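Local coordinates for thin, isoform D (Drosophila melanogaster, PDB 6XG7), which probably acts as a zinc-binding ubiquitin-protein transferase, its crystallised C-terminal NHL-repeat region forming a beta-propeller thought to mediate protein-protein contacts, at residues A[143-146]-A[152-155]; A[200-205]-A[211-216]. All coordinates share one frame; numbering follows the deposited sequence. Where two conformers were deposited one is given.

Interaction 1. Residues A[143-146]-A[152-155]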
loop_
_atom_site.group_PDB
_atom_site.type_symbol
_atom_site.label_atom_id
_atom_site.label_comp_id
_atom_site.label_asym_id
_atom_site.label_seq_id
_atom_site.Cartn_x
_atom_site.Cartn_y
_atom_site.Cartn_z
ATOM N N TRP A 143 4.059 6.487 5.378
ATOM C CA TRP A 143 4.175 5.855 4.073
ATOM C C TRP A 143 2.895 5.080 3.765
ATOM O O TRP A 143 1.925 5.659 3.273
ATOM C CB TRP A 143 5.449 5.009 3.984
ATOM C CG TRP A 143 5.889 4.786 2.554
ATOM C CD1 TRP A 143 5.304 3.962 1.632
ATOM C CD2 TRP A 143 6.977 5.422 1.878
ATOM N NE1 TRP A 143 5.958 4.045 0.433
ATOM C CE2 TRP A 143 6.987 4.929 0.553
ATOM C CE3 TRP A 143 7.938 6.357 2.255
ATOM C CZ2 TRP A 143 7.923 5.335 -0.395
ATOM C CZ3 TRP A 143 8.882 6.756 1.305
ATOM C CH2 TRP A 143 8.869 6.234 0.006
ATOM N N GLY A 144 2.840 3.789 4.072
ATOM C CA GLY A 144 1.617 3.047 3.852
ATOM C C GLY A 144 0.534 3.424 4.848
ATOM O O GLY A 144 0.800 3.782 6.003
ATOM N N VAL A 145 -0.711 3.306 4.396
ATOM C CA VAL A 145 -1.882 3.545 5.229
ATOM C C VAL A 145 -2.974 2.565 4.818
ATOM O O VAL A 145 -3.123 2.225 3.642
ATOM C CB VAL A 145 -2.326 5.027 5.148
ATOM C CG1 VAL A 145 -2.760 5.404 3.742
ATOM C CG2 VAL A 145 -3.403 5.317 6.172
ATOM N N THR A 146 -3.717 2.075 5.805
ATOM C CA THR A 146 -4.857 1.211 5.535
ATOM C C THR A 146 -5.894 1.405 6.635
ATOM O O THR A 146 -5.659 2.110 7.623
ATOM C CB THR A 146 -4.422 -0.255 5.392
ATOM O OG1 THR A 146 -5.483 -1.011 4.792
ATOM C CG2 THR A 146 -4.046 -0.849 6.751
ATOM N N PHE A 152 -10.835 2.259 11.783
ATOM C CA PHE A 152 -9.542 2.649 12.324
ATOM C C PHE A 152 -8.519 2.764 11.195
ATOM O O PHE A 152 -8.547 2.004 10.213
ATOM C CB PHE A 152 -9.057 1.652 13.368
ATOM C CG PHE A 152 -9.865 1.665 14.648
ATOM C CD1 PHE A 152 -9.592 2.565 15.672
ATOM C CD2 PHE A 152 -10.901 0.757 14.829
ATOM C CE1 PHE A 152 -10.348 2.558 16.854
ATOM C CE2 PHE A 152 -11.644 0.748 15.995
ATOM C CZ PHE A 152 -11.366 1.650 17.004
ATOM N N ILE A 153 -7.594 3.705 11.369
ATOM C CA ILE A 153 -6.535 4.008 10.413
ATOM C C ILE A 153 -5.205 3.495 10.963
ATOM O O ILE A 153 -4.833 3.792 12.104
ATOM C CB ILE A 153 -6.470 5.523 10.137
ATOM C CG1 ILE A 153 -7.770 6.020 9.524
ATOM C CG2 ILE A 153 -5.297 5.853 9.233
ATOM C CD1 ILE A 153 -7.879 7.539 9.471
ATOM N N TYR A 154 -4.478 2.746 10.143
ATOM C CA TYR A 154 -3.191 2.171 10.511
ATOM C C TYR A 154 -2.140 2.742 9.571
ATOM O O TYR A 154 -2.290 2.645 8.347
ATOM C CB TYR A 154 -3.212 0.639 10.368
ATOM C CG TYR A 154 -4.245 -0.081 11.211
ATOM C CD1 TYR A 154 -5.599 -0.014 10.896
ATOM C CD2 TYR A 154 -3.872 -0.818 12.322
ATOM C CE1 TYR A 154 -6.549 -0.649 11.655
ATOM C CE2 TYR A 154 -4.821 -1.456 13.101
ATOM C CZ TYR A 154 -6.155 -1.374 12.754
ATOM O OH TYR A 154 -7.086 -2.026 13.542
ATOM N N VAL A 155 -1.082 3.319 10.141
ATOM C CA VAL A 155 -0.076 4.068 9.400
ATOM C C VAL A 155 1.300 3.459 9.633
ATOM O O VAL A 155 1.715 3.259 10.779
ATOM C CB VAL A 155 -0.031 5.542 9.847
ATOM C CG1 VAL A 155 1.049 6.313 9.060
ATOM C CG2 VAL A 155 -1.369 6.189 9.696
#

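Interaction 2. Residues A[200-205]-A[211-216]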
loop_
_atom_site.group_PDB
_atom_site.type_symbol
_atom_site.label_atom_id
_atom_site.label_comp_id
_atom_site.label_asym_id
_atom_site.label_seq_id
_atom_site.Cartn_x
_atom_site.Cartn_y
_atom_site.Cartn_z
ATOM N N VAL A 200 -2.558 -7.347 11.305
ATOM C CA VAL A 200 -1.901 -6.202 10.693
ATOM C C VAL A 200 -0.634 -6.717 10.022
ATOM O O VAL A 200 0.286 -7.209 10.681
ATOM C CB VAL A 200 -1.584 -5.120 11.732
ATOM C CG1 VAL A 200 -0.944 -3.931 11.049
ATOM C CG2 VAL A 200 -2.839 -4.743 12.473
ATOM N N ILE A 201 -0.605 -6.622 8.700
ATOM C CA ILE A 201 0.432 -7.205 7.856
ATOM C C ILE A 201 1.323 -6.065 7.389
ATOM O O ILE A 201 0.852 -5.147 6.716
ATOM C CB ILE A 201 -0.206 -7.933 6.663
ATOM C CG1 ILE A 201 -1.166 -9.028 7.145
ATOM C CG2 ILE A 201 0.872 -8.467 5.730
ATOM C CD1 ILE A 201 -2.276 -9.306 6.143
ATOM N N VAL A 202 2.596 -6.108 7.758
ATOM C CA VAL A 202 3.526 -5.001 7.543
ATOM C C VAL A 202 4.699 -5.471 6.693
ATOM O O VAL A 202 5.329 -6.486 7.008
ATOM C CB VAL A 202 4.035 -4.440 8.886
ATOM C CG1 VAL A 202 5.023 -3.290 8.643
ATOM C CG2 VAL A 202 2.857 -4.013 9.770
ATOM N N SER A 203 5.001 -4.734 5.623
ATOM C CA SER A 203 6.210 -5.026 4.853
ATOM C C SER A 203 7.387 -4.361 5.553
ATOM O O SER A 203 7.503 -3.133 5.599
ATOM C CB SER A 203 6.131 -4.612 3.387
ATOM O OG SER A 203 5.912 -3.226 3.239
ATOM N N ASP A 204 8.250 -5.193 6.120
ATOM C CA ASP A 204 9.375 -4.765 6.940
ATOM C C ASP A 204 10.591 -4.732 6.022
ATOM O O ASP A 204 11.419 -5.641 6.002
ATOM C CB ASP A 204 9.525 -5.747 8.093
ATOM C CG ASP A 204 10.579 -5.328 9.093
ATOM O OD1 ASP A 204 11.085 -4.190 8.972
ATOM O OD2 ASP A 204 10.908 -6.147 9.987
ATOM N N SER A 205 10.671 -3.657 5.227
ATOM C CA SER A 205 11.448 -3.692 3.990
ATOM C C SER A 205 12.913 -4.042 4.218
ATOM O O SER A 205 13.458 -4.913 3.531
ATOM C CB SER A 205 11.299 -2.373 3.248
ATOM O OG SER A 205 9.922 -2.105 3.058
ATOM N N GLN A 211 5.947 -8.902 8.509
ATOM C CA GLN A 211 5.651 -9.177 9.905
ATOM C C GLN A 211 4.163 -8.996 10.127
ATOM O O GLN A 211 3.573 -8.018 9.663
ATOM C CB GLN A 211 6.460 -8.297 10.853
ATOM C CG GLN A 211 7.897 -8.756 11.000
ATOM C CD GLN A 211 8.461 -8.439 12.359
ATOM O OE1 GLN A 211 8.700 -7.282 12.676
ATOM N NE2 GLN A 211 8.662 -9.460 13.176
ATOM N N ILE A 212 3.563 -9.944 10.835
ATOM C CA ILE A 212 2.123 -9.976 11.046
ATOM C C ILE A 212 1.874 -9.847 12.538
ATOM O O ILE A 212 2.415 -10.627 13.331
ATOM C CB ILE A 212 1.503 -11.254 10.466
ATOM C CG1 ILE A 212 1.860 -11.350 8.978
ATOM C CG2 ILE A 212 -0.004 -11.262 10.663
ATOM C CD1 ILE A 212 1.232 -12.524 8.277
ATOM N N PHE A 213 1.075 -8.851 12.912
ATOM C CA PHE A 213 0.765 -8.501 14.283
ATOM C C PHE A 213 -0.736 -8.637 14.511
ATOM O O PHE A 213 -1.534 -8.551 13.583
ATOM C CB PHE A 213 1.093 -7.030 14.553
ATOM C CG PHE A 213 2.538 -6.655 14.367
ATOM C CD1 PHE A 213 3.024 -6.301 13.113
ATOM C CD2 PHE A 213 3.395 -6.576 15.455
ATOM C CE1 PHE A 213 4.342 -5.909 12.954
ATOM C CE2 PHE A 213 4.709 -6.188 15.293
ATOM C CZ PHE A 213 5.177 -5.860 14.042
ATOM N N ASP A 214 -1.138 -8.807 15.762
ATOM C CA ASP A 214 -2.549 -8.564 16.044
ATOM C C ASP A 214 -2.783 -7.057 16.193
ATOM O O ASP A 214 -1.841 -6.259 16.223
ATOM C CB ASP A 214 -3.057 -9.392 17.231
ATOM C CG ASP A 214 -2.263 -9.176 18.511
ATOM O OD1 ASP A 214 -1.935 -8.017 18.836
ATOM O OD2 ASP A 214 -2.010 -10.181 19.220
ATOM N N VAL A 215 -4.061 -6.658 16.229
ATOM C CA VAL A 215 -4.381 -5.235 16.271
ATOM C C VAL A 215 -3.914 -4.609 17.576
ATOM O O VAL A 215 -3.715 -3.389 17.639
ATOM C CB VAL A 215 -5.879 -4.960 16.013
ATOM C CG1 VAL A 215 -6.229 -5.202 14.545
ATOM C CG2 VAL A 215 -6.766 -5.803 16.939
ATOM N N ASN A 216 -3.739 -5.419 18.623
ATOM C CA ASN A 216 -3.165 -4.942 19.872
ATOM C C ASN A 216 -1.658 -4.729 19.790
ATOM O O ASN A 216 -1.088 -4.134 20.707
ATOM C CB ASN A 216 -3.482 -5.935 20.997
#

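Interaction 1. Residues A[143-146]-A[152-155]
T146 and Y154 form the hydrogen-bonded pair of this antiparallel hairpin. The Y154 amide bonds to T146 O (2.9 Å) and T146 N bonds back to Y154 O (3.0 Å). Y154 O also receives the CA-H of V145, with V145 CA 3.3 Å away, so the oxygen takes one strong and one weak donor from neighbouring residues. On the face of T146 and Y154 the two side chains slant across each other. The methyl of T146 does the touching, CG2 lying 4.0 Å from Y154 CB, because OG1 is turned anti to the backbone N (chi1 -165°) and CG2 takes the place between N and the carbonyl carbon. The Y154 side chain (CG beside the backbone N, chi1 -59°) slopes back toward the F152 end of its strand and brings the ring edge to T146 O, which lies near the ring plane 3.9 Å from CD1. At its far end the phenol is fixed by a hydrogen bond from OH to D148 OD2, and D148 OD1 holds the amide of F152, so this aspartate braces the turn and the ring together.

The other face is aliphatic. V145 and I153 run side by side, with V145 CG2 tightly packed 3.6 Å from I153 CG2; in both residues this methyl is anti to the backbone N. V145 CG2 also meets V155 CG2 at 4.2 Å, so one methyl bridges two residues of the opposing strand.

The hairpin carries the innermost strand of a propeller blade, 142-147, and its neighbour 153-157, which is followed outward by 162-166. V145 and I153 pack on I107 of strand 106-110 in the preceding blade, whereas T146 and Y154 lie against I192 and V194 of strand 185-194 in the next.

Interaction 2. Residues A[200-205]-A[211-216]
V202 lies at a slant to the F213 ring on one face of the hairpin, V202 CG2 coming 4.0 Å from F213 CE1. The ring edge is taken by V200 O, which lies in the ring plane 3.8 Å from CD1 while also accepting F213 N at 2.9 Å. V200 N answers to F213 O at 2.8 Å, and V202 and Q211 make a second reciprocal pair of backbone bonds. Where the chain leaves strand 209-214, V200 and V215 meet almost perpendicularly, with V200 CG2 4.0 Å from V215 CG1; Y154 of strand 153-157 also touches both valines.

At the other end D204 and Q211 run alongside each other, their flat end groups only 25° from parallel. CG of D204, anti to the backbone N (chi1 -174°), carries the carboxylate alongside Q211; R209 NE makes a salt bridge to OD2, N207 ND2 a hydrogen bond to OD2, and the backbone N of E187 a hydrogen bond to OD1. On the reverse face I201 CG1 touches I212 CG1 at 4.2 Å.

Strand 199-204 is flanked by the inner strand 185-194, and strand 209-214 by the outer 219-223, where the I212 side chain reaches S221 and V223; F213 meets F176 of strand 172-179.

Overall arrangement
Along the chain, interaction 1 comes first, closing the short turn between strands 142-147 and 153-157. Only after strands 162-166 and 172-179 complete that blade and strand 185-194 begins the next does interaction 2 close the turn between strands 199-204 and 209-214. The two are therefore in series, neither nested nor crossed, and belong to successive NHL repeats. Interaction 1 ties the innermost pair of its blade, near the propeller centre; interaction 2 joins the two middle strands of the next. Their centres lie about 11 Å apart, and Y154 spans the blade interface, with its CE2 3.9 Å from V200 CG2 and its OH against V215.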